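Local coordinates for protein protease Do-like 1, chloroplastic (Arabidopsis thaliana, PDB 3QO6) that acts as a serine protease of the chloroplast that is required at high temperature and may degrade damaged proteins, at residues L36-D41 with L45-V50; K100-L105 with D215-I220; F132-P137 with H142-G147; A267-T272 with V313-L318. All coordinates share one frame; numbering follows the deposited sequence.

Contact 1: L36-D41 with L45-V50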
loop_
_atom_site.group_PDB
_atom_site.type_symbol
_atom_site.label_atom_id
_atom_site.label_comp_id
_atom_site.label_asym_id
_atom_site.label_seq_id
_atom_site.Cartn_x
_atom_site.Cartn_y
_atom_site.Cartn_z
ATOM N N LEU B 36 -17.571 25.541 -5.098
ATOM C CA LEU B 36 -18.092 25.251 -3.745
ATOM C C LEU B 36 -19.063 24.073 -3.690
ATOM O O LEU B 36 -20.034 24.030 -4.445
ATOM C CB LEU B 36 -18.804 26.470 -3.155
ATOM C CG LEU B 36 -17.986 27.715 -2.832
ATOM C CD1 LEU B 36 -17.120 28.095 -4.029
ATOM C CD2 LEU B 36 -18.955 28.853 -2.453
ATOM N N ALA B 37 -18.810 23.116 -2.800
ATOM C CA ALA B 37 -19.704 21.964 -2.672
ATOM C C ALA B 37 -20.483 22.040 -1.360
ATOM O O ALA B 37 -20.084 22.717 -0.400
ATOM C CB ALA B 37 -18.928 20.651 -2.754
ATOM N N VAL B 38 -21.603 21.336 -1.332
ATOM C CA VAL B 38 -22.458 21.340 -0.166
ATOM C C VAL B 38 -21.992 20.371 0.906
ATOM O O VAL B 38 -21.757 19.195 0.640
ATOM C CB VAL B 38 -23.913 20.998 -0.557
ATOM C CG1 VAL B 38 -24.777 20.944 0.676
ATOM C CG2 VAL B 38 -24.455 22.036 -1.536
ATOM N N ARG B 39 -21.857 20.882 2.124
ATOM C CA ARG B 39 -21.447 20.065 3.256
ATOM C C ARG B 39 -22.376 20.369 4.438
ATOM O O ARG B 39 -22.942 21.456 4.534
ATOM C CB ARG B 39 -19.985 20.356 3.609
ATOM C CG ARG B 39 -18.978 19.933 2.523
ATOM C CD ARG B 39 -18.855 18.404 2.400
ATOM N NE ARG B 39 -17.871 17.984 1.395
ATOM C CZ ARG B 39 -18.101 17.911 0.081
ATOM N NH1 ARG B 39 -19.291 18.230 -0.407
ATOM N NH2 ARG B 39 -17.144 17.509 -0.753
ATOM N N GLN B 40 -22.541 19.403 5.333
ATOM C CA GLN B 40 -23.417 19.582 6.480
ATOM C C GLN B 40 -22.767 20.120 7.734
ATOM O O GLN B 40 -21.576 19.932 7.966
ATOM C CB GLN B 40 -24.095 18.269 6.846
ATOM C CG GLN B 40 -25.446 18.064 6.222
ATOM C CD GLN B 40 -26.421 17.454 7.206
ATOM O OE1 GLN B 40 -26.082 16.514 7.933
ATOM N NE2 GLN B 40 -27.643 17.983 7.237
ATOM N N ASP B 41 -23.574 20.794 8.546
ATOM C CA ASP B 41 -23.117 21.327 9.821
ATOM C C ASP B 41 -23.298 20.134 10.764
ATOM O O ASP B 41 -24.392 19.567 10.862
ATOM C CB ASP B 41 -24.010 22.495 10.258
ATOM C CG ASP B 41 -23.464 23.242 11.470
ATOM O OD1 ASP B 41 -23.156 22.606 12.502
ATOM O OD2 ASP B 41 -23.355 24.482 11.391
ATOM N N LEU B 45 -27.116 20.854 11.278
ATOM C CA LEU B 45 -27.791 20.003 10.309
ATOM C C LEU B 45 -28.227 20.732 9.044
ATOM O O LEU B 45 -28.828 20.133 8.156
ATOM C CB LEU B 45 -28.992 19.307 10.937
ATOM C CG LEU B 45 -28.586 18.192 11.906
ATOM C CD1 LEU B 45 -29.741 17.200 11.989
ATOM C CD2 LEU B 45 -27.298 17.483 11.438
ATOM N N ASP B 46 -27.944 22.027 8.964
ATOM C CA ASP B 46 -28.281 22.767 7.759
ATOM C C ASP B 46 -27.066 22.624 6.882
ATOM O O ASP B 46 -26.237 21.738 7.078
ATOM C CB ASP B 46 -28.547 24.259 8.018
ATOM C CG ASP B 46 -29.806 24.503 8.841
ATOM O OD1 ASP B 46 -30.802 23.769 8.645
ATOM O OD2 ASP B 46 -29.801 25.441 9.674
ATOM N N VAL B 47 -26.930 23.525 5.937
ATOM C CA VAL B 47 -25.832 23.414 5.026
ATOM C C VAL B 47 -24.860 24.578 5.047
ATOM O O VAL B 47 -25.167 25.658 5.561
ATOM C CB VAL B 47 -26.413 23.184 3.610
ATOM C CG1 VAL B 47 -25.473 23.681 2.541
ATOM C CG2 VAL B 47 -26.696 21.697 3.426
ATOM N N LEU B 48 -23.666 24.316 4.516
ATOM C CA LEU B 48 -22.602 25.302 4.377
ATOM C C LEU B 48 -21.959 25.059 3.010
ATOM O O LEU B 48 -21.838 23.911 2.565
ATOM C CB LEU B 48 -21.543 25.134 5.465
ATOM C CG LEU B 48 -22.028 24.798 6.873
ATOM C CD1 LEU B 48 -22.249 23.290 6.958
ATOM C CD2 LEU B 48 -21.002 25.238 7.910
ATOM N N GLU B 49 -21.580 26.136 2.326
ATOM C CA GLU B 49 -20.916 25.999 1.029
ATOM C C GLU B 49 -19.416 25.891 1.336
ATOM O O GLU B 49 -18.869 26.666 2.132
ATOM C CB GLU B 49 -21.197 27.214 0.136
ATOM C CG GLU B 49 -22.606 27.273 -0.468
ATOM C CD GLU B 49 -22.731 26.516 -1.792
ATOM O OE1 GLU B 49 -22.815 25.263 -1.780
ATOM O OE2 GLU B 49 -22.740 27.188 -2.850
ATOM N N VAL B 50 -18.746 24.928 0.718
ATOM C CA VAL B 50 -17.333 24.758 1.007
ATOM C C VAL B 50 -16.519 24.198 -0.158
ATOM O O VAL B 50 -16.812 23.108 -0.671
ATOM C CB VAL B 50 -17.182 23.890 2.288
ATOM C CG1 VAL B 50 -16.078 22.853 2.135
ATOM C CG2 VAL B 50 -16.911 24.812 3.476
#

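Contact 2: K100-L105 with D215-I220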
loop_
_atom_site.group_PDB
_atom_site.type_symbol
_atom_site.label_atom_id
_atom_site.label_comp_id
_atom_site.label_asym_id
_atom_site.label_seq_id
_atom_site.Cartn_x
_atom_site.Cartn_y
_atom_site.Cartn_z
ATOM N N LYS B 100 -14.360 19.019 -26.025
ATOM C CA LYS B 100 -13.144 19.803 -26.080
ATOM C C LYS B 100 -12.851 20.445 -24.731
ATOM O O LYS B 100 -12.062 21.381 -24.640
ATOM C CB LYS B 100 -13.276 20.872 -27.162
ATOM C CG LYS B 100 -13.762 20.335 -28.500
ATOM C CD LYS B 100 -12.725 19.404 -29.089
ATOM C CE LYS B 100 -13.134 18.853 -30.444
ATOM N NZ LYS B 100 -12.121 17.838 -30.912
ATOM N N ASP B 101 -13.498 19.934 -23.686
ATOM C CA ASP B 101 -13.336 20.426 -22.311
ATOM C C ASP B 101 -13.270 21.946 -22.132
ATOM O O ASP B 101 -12.497 22.458 -21.321
ATOM C CB ASP B 101 -12.109 19.775 -21.667
ATOM C CG ASP B 101 -12.114 19.875 -20.157
ATOM O OD1 ASP B 101 -13.193 19.901 -19.530
ATOM O OD2 ASP B 101 -11.022 19.904 -19.579
ATOM N N VAL B 102 -14.115 22.649 -22.880
ATOM C CA VAL B 102 -14.224 24.109 -22.839
ATOM C C VAL B 102 -15.541 24.538 -22.176
ATOM O O VAL B 102 -16.593 23.957 -22.440
ATOM C CB VAL B 102 -14.239 24.670 -24.239
ATOM C CG1 VAL B 102 -14.570 26.148 -24.199
ATOM C CG2 VAL B 102 -12.908 24.429 -24.876
ATOM N N ALA B 103 -15.500 25.562 -21.336
ATOM C CA ALA B 103 -16.715 26.017 -20.684
ATOM C C ALA B 103 -16.776 27.529 -20.609
ATOM O O ALA B 103 -15.742 28.191 -20.504
ATOM C CB ALA B 103 -16.805 25.437 -19.304
ATOM N N VAL B 104 -17.978 28.094 -20.686
ATOM C CA VAL B 104 -18.082 29.547 -20.576
ATOM C C VAL B 104 -18.929 29.980 -19.393
ATOM O O VAL B 104 -19.976 29.416 -19.123
ATOM C CB VAL B 104 -18.657 30.201 -21.824
ATOM C CG1 VAL B 104 -18.616 31.700 -21.633
ATOM C CG2 VAL B 104 -17.859 29.804 -23.051
ATOM N N LEU B 105 -18.456 30.994 -18.692
ATOM C CA LEU B 105 -19.147 31.510 -17.530
ATOM C C LEU B 105 -19.477 32.965 -17.770
ATOM O O LEU B 105 -18.933 33.598 -18.690
ATOM C CB LEU B 105 -18.245 31.407 -16.310
ATOM C CG LEU B 105 -18.377 30.275 -15.291
ATOM C CD1 LEU B 105 -18.795 28.957 -15.905
ATOM C CD2 LEU B 105 -17.039 30.152 -14.589
ATOM N N ASP B 215 -7.660 28.371 -31.591
ATOM C CA ASP B 215 -8.538 28.342 -32.742
ATOM C C ASP B 215 -9.800 27.514 -32.493
ATOM O O ASP B 215 -10.916 27.963 -32.796
ATOM C CB ASP B 215 -7.785 27.846 -33.985
ATOM C CG ASP B 215 -6.767 28.871 -34.490
ATOM O OD1 ASP B 215 -6.611 29.950 -33.849
ATOM O OD2 ASP B 215 -6.122 28.596 -35.532
ATOM N N THR B 216 -9.661 26.323 -31.924
ATOM C CA THR B 216 -10.868 25.572 -31.705
ATOM C C THR B 216 -11.639 26.182 -30.522
ATOM O O THR B 216 -12.859 26.059 -30.434
ATOM C CB THR B 216 -10.576 24.025 -31.572
ATOM O OG1 THR B 216 -10.816 23.569 -30.242
ATOM C CG2 THR B 216 -9.168 23.716 -31.991
ATOM N N VAL B 217 -10.943 26.901 -29.656
ATOM C CA VAL B 217 -11.586 27.518 -28.506
ATOM C C VAL B 217 -12.532 28.636 -28.921
ATOM O O VAL B 217 -13.700 28.646 -28.539
ATOM C CB VAL B 217 -10.522 28.073 -27.510
ATOM C CG1 VAL B 217 -11.145 29.050 -26.514
ATOM C CG2 VAL B 217 -9.921 26.927 -26.754
ATOM N N GLY B 218 -12.014 29.572 -29.707
ATOM C CA GLY B 218 -12.805 30.701 -30.157
ATOM C C GLY B 218 -14.136 30.332 -30.790
ATOM O O GLY B 218 -15.142 30.996 -30.538
ATOM N N GLY B 219 -14.151 29.284 -31.613
ATOM C CA GLY B 219 -15.387 28.871 -32.249
ATOM C C GLY B 219 -16.407 28.449 -31.210
ATOM O O GLY B 219 -17.553 28.910 -31.220
ATOM N N ILE B 220 -15.972 27.563 -30.313
ATOM C CA ILE B 220 -16.788 27.029 -29.232
ATOM C C ILE B 220 -17.318 28.125 -28.306
ATOM O O ILE B 220 -18.473 28.081 -27.893
ATOM C CB ILE B 220 -15.966 26.029 -28.418
ATOM C CG1 ILE B 220 -15.675 24.816 -29.286
ATOM C CG2 ILE B 220 -16.679 25.674 -27.095
ATOM C CD1 ILE B 220 -14.934 23.741 -28.548
#

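Contact 3: F132-P137 with H142-G147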
loop_
_atom_site.group_PDB
_atom_site.type_symbol
_atom_site.label_atom_id
_atom_site.label_comp_id
_atom_site.label_asym_id
_atom_site.label_seq_id
_atom_site.Cartn_x
_atom_site.Cartn_y
_atom_site.Cartn_z
ATOM N N PHE B 132 3.976 31.237 -22.214
ATOM C CA PHE B 132 3.807 31.725 -20.862
ATOM C C PHE B 132 2.492 31.196 -20.309
ATOM O O PHE B 132 1.426 31.414 -20.900
ATOM C CB PHE B 132 3.804 33.251 -20.892
ATOM C CG PHE B 132 4.988 33.822 -21.581
ATOM C CD1 PHE B 132 6.037 34.343 -20.846
ATOM C CD2 PHE B 132 5.117 33.708 -22.964
ATOM C CE1 PHE B 132 7.217 34.738 -21.473
ATOM C CE2 PHE B 132 6.288 34.088 -23.616
ATOM C CZ PHE B 132 7.348 34.605 -22.867
ATOM N N ALA B 133 2.562 30.482 -19.186
ATOM C CA ALA B 133 1.348 29.947 -18.599
ATOM C C ALA B 133 1.038 30.701 -17.326
ATOM O O ALA B 133 1.921 30.917 -16.506
ATOM C CB ALA B 133 1.516 28.487 -18.299
ATOM N N ILE B 134 -0.205 31.136 -17.169
ATOM C CA ILE B 134 -0.593 31.821 -15.965
ATOM C C ILE B 134 -1.797 31.050 -15.475
ATOM O O ILE B 134 -2.695 30.739 -16.255
ATOM C CB ILE B 134 -0.990 33.264 -16.226
ATOM C CG1 ILE B 134 0.155 34.005 -16.898
ATOM C CG2 ILE B 134 -1.333 33.958 -14.910
ATOM C CD1 ILE B 134 -0.202 35.453 -17.275
ATOM N N GLY B 135 -1.792 30.722 -14.184
ATOM C CA GLY B 135 -2.878 29.970 -13.578
ATOM C C GLY B 135 -2.765 30.003 -12.059
ATOM O O GLY B 135 -2.133 30.913 -11.506
ATOM N N ASN B 136 -3.363 29.007 -11.394
ATOM C CA ASN B 136 -3.351 28.905 -9.931
ATOM C C ASN B 136 -3.059 27.496 -9.417
ATOM O O ASN B 136 -3.907 26.869 -8.786
ATOM C CB ASN B 136 -4.691 29.352 -9.341
ATOM C CG ASN B 136 -5.143 30.693 -9.874
ATOM O OD1 ASN B 136 -4.470 31.704 -9.688
ATOM N ND2 ASN B 136 -6.289 30.704 -10.555
ATOM N N PRO B 137 -1.856 26.972 -9.686
ATOM C CA PRO B 137 -1.536 25.629 -9.201
ATOM C C PRO B 137 -1.430 25.643 -7.687
ATOM O O PRO B 137 -0.906 26.593 -7.102
ATOM C CB PRO B 137 -0.191 25.345 -9.856
ATOM C CG PRO B 137 0.437 26.745 -9.942
ATOM C CD PRO B 137 -0.722 27.560 -10.431
ATOM N N HIS B 142 -2.372 33.356 -9.705
ATOM C CA HIS B 142 -1.720 33.977 -10.868
ATOM C C HIS B 142 -0.238 33.643 -11.022
ATOM O O HIS B 142 0.603 34.520 -11.246
ATOM C CB HIS B 142 -1.892 35.519 -10.812
ATOM C CG HIS B 142 -3.291 35.996 -11.100
ATOM N ND1 HIS B 142 -3.561 37.003 -12.006
ATOM C CD2 HIS B 142 -4.494 35.588 -10.626
ATOM C CE1 HIS B 142 -4.866 37.189 -12.082
ATOM N NE2 HIS B 142 -5.455 36.344 -11.255
ATOM N N THR B 143 0.076 32.365 -10.901
ATOM C CA THR B 143 1.437 31.910 -11.040
ATOM C C THR B 143 1.858 31.925 -12.502
ATOM O O THR B 143 1.110 31.501 -13.393
ATOM C CB THR B 143 1.574 30.489 -10.540
ATOM O OG1 THR B 143 1.485 30.494 -9.116
ATOM C CG2 THR B 143 2.899 29.880 -10.995
ATOM N N LEU B 144 3.064 32.411 -12.745
ATOM C CA LEU B 144 3.587 32.422 -14.088
ATOM C C LEU B 144 4.643 31.314 -14.243
ATOM O O LEU B 144 5.512 31.131 -13.394
ATOM C CB LEU B 144 4.241 33.782 -14.370
ATOM C CG LEU B 144 5.120 33.860 -15.628
ATOM C CD1 LEU B 144 4.248 34.005 -16.838
ATOM C CD2 LEU B 144 6.054 35.007 -15.538
ATOM N N THR B 145 4.553 30.553 -15.312
ATOM C CA THR B 145 5.586 29.563 -15.586
ATOM C C THR B 145 5.838 29.691 -17.072
ATOM O O THR B 145 4.920 29.928 -17.861
ATOM C CB THR B 145 5.179 28.105 -15.272
ATOM O OG1 THR B 145 3.911 27.832 -15.878
ATOM C CG2 THR B 145 5.183 27.845 -13.727
ATOM N N THR B 146 7.096 29.565 -17.458
ATOM C CA THR B 146 7.415 29.690 -18.866
ATOM C C THR B 146 8.075 28.419 -19.357
ATOM O O THR B 146 8.606 27.630 -18.575
ATOM C CB THR B 146 8.385 30.850 -19.133
ATOM O OG1 THR B 146 9.646 30.525 -18.538
ATOM C CG2 THR B 146 7.852 32.161 -18.533
ATOM N N GLY B 147 8.038 28.269 -20.676
ATOM C CA GLY B 147 8.585 27.120 -21.343
ATOM C C GLY B 147 8.526 27.325 -22.838
ATOM O O GLY B 147 8.485 28.443 -23.346
#

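Contact 4: A267-T272 with V313-L318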
loop_
_atom_site.group_PDB
_atom_site.type_symbol
_atom_site.label_atom_id
_atom_site.label_comp_id
_atom_site.label_asym_id
_atom_site.label_seq_id
_atom_site.Cartn_x
_atom_site.Cartn_y
_atom_site.Cartn_z
ATOM N N ALA B 267 -29.832 3.817 -41.445
ATOM C CA ALA B 267 -29.097 3.487 -42.656
ATOM C C ALA B 267 -28.829 2.002 -42.734
ATOM O O ALA B 267 -28.168 1.554 -43.677
ATOM C CB ALA B 267 -27.784 4.232 -42.705
ATOM N N GLY B 268 -29.299 1.256 -41.725
ATOM C CA GLY B 268 -29.132 -0.195 -41.694
ATOM C C GLY B 268 -27.791 -0.896 -41.393
ATOM O O GLY B 268 -27.531 -1.992 -41.943
ATOM N N LEU B 269 -26.934 -0.296 -40.558
ATOM C CA LEU B 269 -25.684 -0.954 -40.185
ATOM C C LEU B 269 -26.052 -2.034 -39.168
ATOM O O LEU B 269 -26.953 -1.836 -38.342
ATOM C CB LEU B 269 -24.709 0.024 -39.545
ATOM C CG LEU B 269 -23.646 0.553 -40.494
ATOM C CD1 LEU B 269 -24.321 1.372 -41.591
ATOM C CD2 LEU B 269 -22.624 1.383 -39.713
ATOM N N GLN B 270 -25.356 -3.169 -39.208
ATOM C CA GLN B 270 -25.672 -4.264 -38.295
ATOM C C GLN B 270 -24.853 -4.307 -37.020
ATOM O O GLN B 270 -23.644 -4.063 -37.023
ATOM C CB GLN B 270 -25.520 -5.595 -39.010
ATOM C CG GLN B 270 -26.324 -5.695 -40.290
ATOM C CD GLN B 270 -25.952 -6.922 -41.096
ATOM O OE1 GLN B 270 -26.246 -7.004 -42.284
ATOM N NE2 GLN B 270 -25.297 -7.889 -40.448
ATOM N N SER B 271 -25.535 -4.650 -35.933
ATOM C CA SER B 271 -24.927 -4.756 -34.619
ATOM C C SER B 271 -24.405 -6.177 -34.359
ATOM O O SER B 271 -24.693 -7.115 -35.108
ATOM C CB SER B 271 -25.969 -4.381 -33.579
ATOM O OG SER B 271 -26.652 -3.209 -33.987
ATOM N N THR B 272 -23.629 -6.336 -33.296
ATOM C CA THR B 272 -23.084 -7.643 -32.950
ATOM C C THR B 272 -24.149 -8.398 -32.164
ATOM O O THR B 272 -24.742 -7.818 -31.258
ATOM C CB THR B 272 -21.845 -7.471 -32.091
ATOM O OG1 THR B 272 -20.893 -6.682 -32.808
ATOM C CG2 THR B 272 -21.243 -8.813 -31.747
ATOM N N VAL B 313 -22.332 11.119 -44.941
ATOM C CA VAL B 313 -21.076 10.406 -44.978
ATOM C C VAL B 313 -21.230 8.994 -45.524
ATOM O O VAL B 313 -22.171 8.270 -45.172
ATOM C CB VAL B 313 -20.486 10.355 -43.581
ATOM C CG1 VAL B 313 -19.457 9.278 -43.496
ATOM C CG2 VAL B 313 -19.885 11.700 -43.247
ATOM N N THR B 314 -20.302 8.609 -46.396
ATOM C CA THR B 314 -20.329 7.279 -46.987
ATOM C C THR B 314 -19.340 6.390 -46.228
ATOM O O THR B 314 -18.129 6.610 -46.248
ATOM C CB THR B 314 -20.012 7.334 -48.530
ATOM O OG1 THR B 314 -19.579 6.048 -48.990
ATOM C CG2 THR B 314 -18.948 8.360 -48.834
ATOM N N VAL B 315 -19.883 5.391 -45.542
ATOM C CA VAL B 315 -19.066 4.484 -44.756
ATOM C C VAL B 315 -18.986 3.074 -45.319
ATOM O O VAL B 315 -19.982 2.475 -45.723
ATOM C CB VAL B 315 -19.569 4.399 -43.267
ATOM C CG1 VAL B 315 -20.036 5.768 -42.796
ATOM C CG2 VAL B 315 -20.692 3.394 -43.132
ATOM N N GLU B 316 -17.778 2.543 -45.307
ATOM C CA GLU B 316 -17.509 1.204 -45.800
ATOM C C GLU B 316 -17.370 0.237 -44.627
ATOM O O GLU B 316 -16.630 0.496 -43.689
ATOM C CB GLU B 316 -16.227 1.261 -46.625
ATOM C CG GLU B 316 -15.593 -0.054 -47.000
ATOM C CD GLU B 316 -14.206 0.171 -47.598
ATOM O OE1 GLU B 316 -14.121 0.816 -48.674
ATOM O OE2 GLU B 316 -13.204 -0.275 -46.980
ATOM N N VAL B 317 -18.096 -0.871 -44.673
ATOM C CA VAL B 317 -18.026 -1.859 -43.607
ATOM C C VAL B 317 -17.623 -3.230 -44.134
ATOM O O VAL B 317 -17.663 -3.486 -45.333
ATOM C CB VAL B 317 -19.388 -2.045 -42.895
ATOM C CG1 VAL B 317 -19.912 -0.713 -42.430
ATOM C CG2 VAL B 317 -20.394 -2.730 -43.828
ATOM N N LEU B 318 -17.218 -4.105 -43.222
ATOM C CA LEU B 318 -16.874 -5.467 -43.567
ATOM C C LEU B 318 -17.979 -6.257 -42.897
ATOM O O LEU B 318 -17.957 -6.483 -41.690
ATOM C CB LEU B 318 -15.513 -5.868 -42.998
ATOM C CG LEU B 318 -15.212 -7.372 -42.945
ATOM C CD1 LEU B 318 -15.499 -8.015 -44.283
ATOM C CD2 LEU B 318 -13.769 -7.592 -42.562
#

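Contact 1: L36-D41 with L45-V50
Leu-36 to Asp-41 and Leu-45 to Val-50 form the tip of an antiparallel beta hairpin between strands 30-40 and 47-61. Ala-37 N donates to Val-50 O at 2.9 Å, and Val-50 N returns a bond to Ala-37 O at 2.8 Å. Arg-39 and Leu-48 make the next hydrogen-bonded pair in the same two-way fashion. On one face Val-38 CG1 lies 3.4 Å from both Val-47 CG1 and Val-47 CG2. Leu-36 CD2 reaches Glu-49 CB at 3.8 Å, the two side chains crossing near a right angle. Glu-49 OE1 passes by Val-38 CG2 and bonds to Ser-77 OG. The other face carries Arg-39 CG against Val-50 CG1, 4.1 Å apart. The Arg-39 chain folds back at chi2 (-70°). This brings NH1 to Val-38 O at 2.8 Å, with the oxygen in the guanidinium plane. At the turn Leu-45 N bonds to Asp-41 O at 3.0 Å. The connection probably corresponds to the LA loop of other HtrA proteases. Its shape is held by Asp-41, whose OD1 takes the N-H groups of Phe-43 and Thr-44, while OD2 forms a salt bridge with NH1 of Arg-274 from the second subunit.

Contact 2: K100-L105 with D215-I220
Lys-100 NZ forms a salt bridge with Asp-305 OD1 of the PDZ domain, while the start of the same side chain lies against Ile-220. The Lys-100 chain bends at chi2 (-66°) and is extended beyond it, and its end leads away from the helix. Ile-220 CD1 meets the aliphatic part, 3.6 Å from Lys-100 CB and equally far from CG. The two side chains cross at about a right angle. The second branch of Ile-220 faces the strand: its CG2 lies 3.6 Å from Val-102 CG1. Val-102 CG2 completes the patch at 4.3 Å from Val-217 CG2. No hydrogen bond joins the two segments, and the touching residues are all buried. With an alanine in place of Ile-220, both outer branches are gone, and a gap would probably open beside Val-102 and the Lys-100 chain. Between Lys-100 and Val-102 lies Asp-101, the predicted charge-relay aspartate. It turns away from the helix and bonds through OD2 to His-71 ND1. Asp-101 and Val-102 form a G1 beta bulge opposite Asp-97. Helix 214-227 thus covers the start of strand 102-107 in the first barrel, with Ile-220 also touching Asp-97 of the adjoining strand 88-97.

Contact 3: F132-P137 with H142-G147
This is a buried antiparallel strand pairing, in the hairpin of strands 130-135 and 143-157 in the second sheet of the protease domain. Ala-133 N donates to Thr-145 O at 2.8 Å in an almost straight bond (174°), and Thr-145 N bonds back to Ala-133 O. Gly-135 and Thr-143 form the next hydrogen-bonded pair, with Thr-143 N 2.7 Å from Gly-135 O. On one face Leu-144 CD1 sits 4.1 Å from Ile-134 CG1 and lies at the edge of the Phe-132 ring. Thr-146 CG2 approaches Phe-132 CD1 at 3.7 Å. Helix 14-26 covers this face through Leu-22 and Phe-23. In the chymotrypsin-like fold this hairpin belongs to the second barrel, near Ser-180 of the predicted charge relay. Its turn end carries a G1 beta bulge, in which His-142 and Thr-143 both face Gly-135. Asn-136 OD1 accepts from His-142 N at 2.7 Å, the angle at hydrogen 166°. Asn-136 CB points away, but CG stands beside the backbone N (chi1 -50°) and the amide end comes back toward His-142. With a leucine in place of Asn-136, that acceptor is lost and the His-142 N-H would probably be left without its mate at the bulge. Pro-137 CD packs 3.7 Å from Thr-143 CB. Thr-143 OG1 bonds to Leu-140 O, and also to Gln-170 NE2 and Arg-154 NH1 of the third subunit.

Contact 4: A267-T272 with V313-L318
The PDZ domain places a loop, just after helix 263-266, over one face of strand 312-318 here. The loop reaches the strand through one side chain, Leu-269. Its CD2 methyl lies 4.4 Å from Val-315 CG2 and also 4.4 Å from Val-317 CG1. It therefore spans two valines that stand on the same face, two residues apart. All three are buried, and the touch is loose and wholly apolar. The backbones stay well apart, with Leu-269 CA 8.4 Å from Val-317 CA. Leu-269 bridges that distance with its side chain, which points toward the strand. Val-317 presents CG1 because this branch stands anti to the carbonyl carbon (chi1 -53°). Leu-269 also packs on Ile-326 of strand 326-332, the antiparallel neighbour of strand 312-318. The loop leaves the helix at Gly-268, where a positive phi and two bonds back into the last turn make a Schellman motif. Farther along the loop, Thr-272 O bonds to Thr-44 OG1 of the second subunit. Within the contact Leu-269 CD2 faces both valines, and its sister methyl CD1 also lies 4.4 Å from Val-315 CG2.

How the contacts relate
Contacts 1, 2 and 3 belong to the protease domain, and contact 4 to the PDZ domain. Contacts 1 and 2 reach the same six-stranded barrel sheet, with centres about 31 Å apart. Contact 3 lies in the second protease sheet, its centre about 20 Å from that of contact 2. Along the chain contact 1 comes first. The hairpin of contact 3 falls between the two segments of contact 2, whose helix follows the last strand of the second sheet and packs back on the first barrel. Contact 4 comes last, its centre about 47 Å from the centre of contact 3, on the opposite side of the chain's centre. Contacts 1, 3 and 4 all touch other subunits, so both domains take part in the assembly.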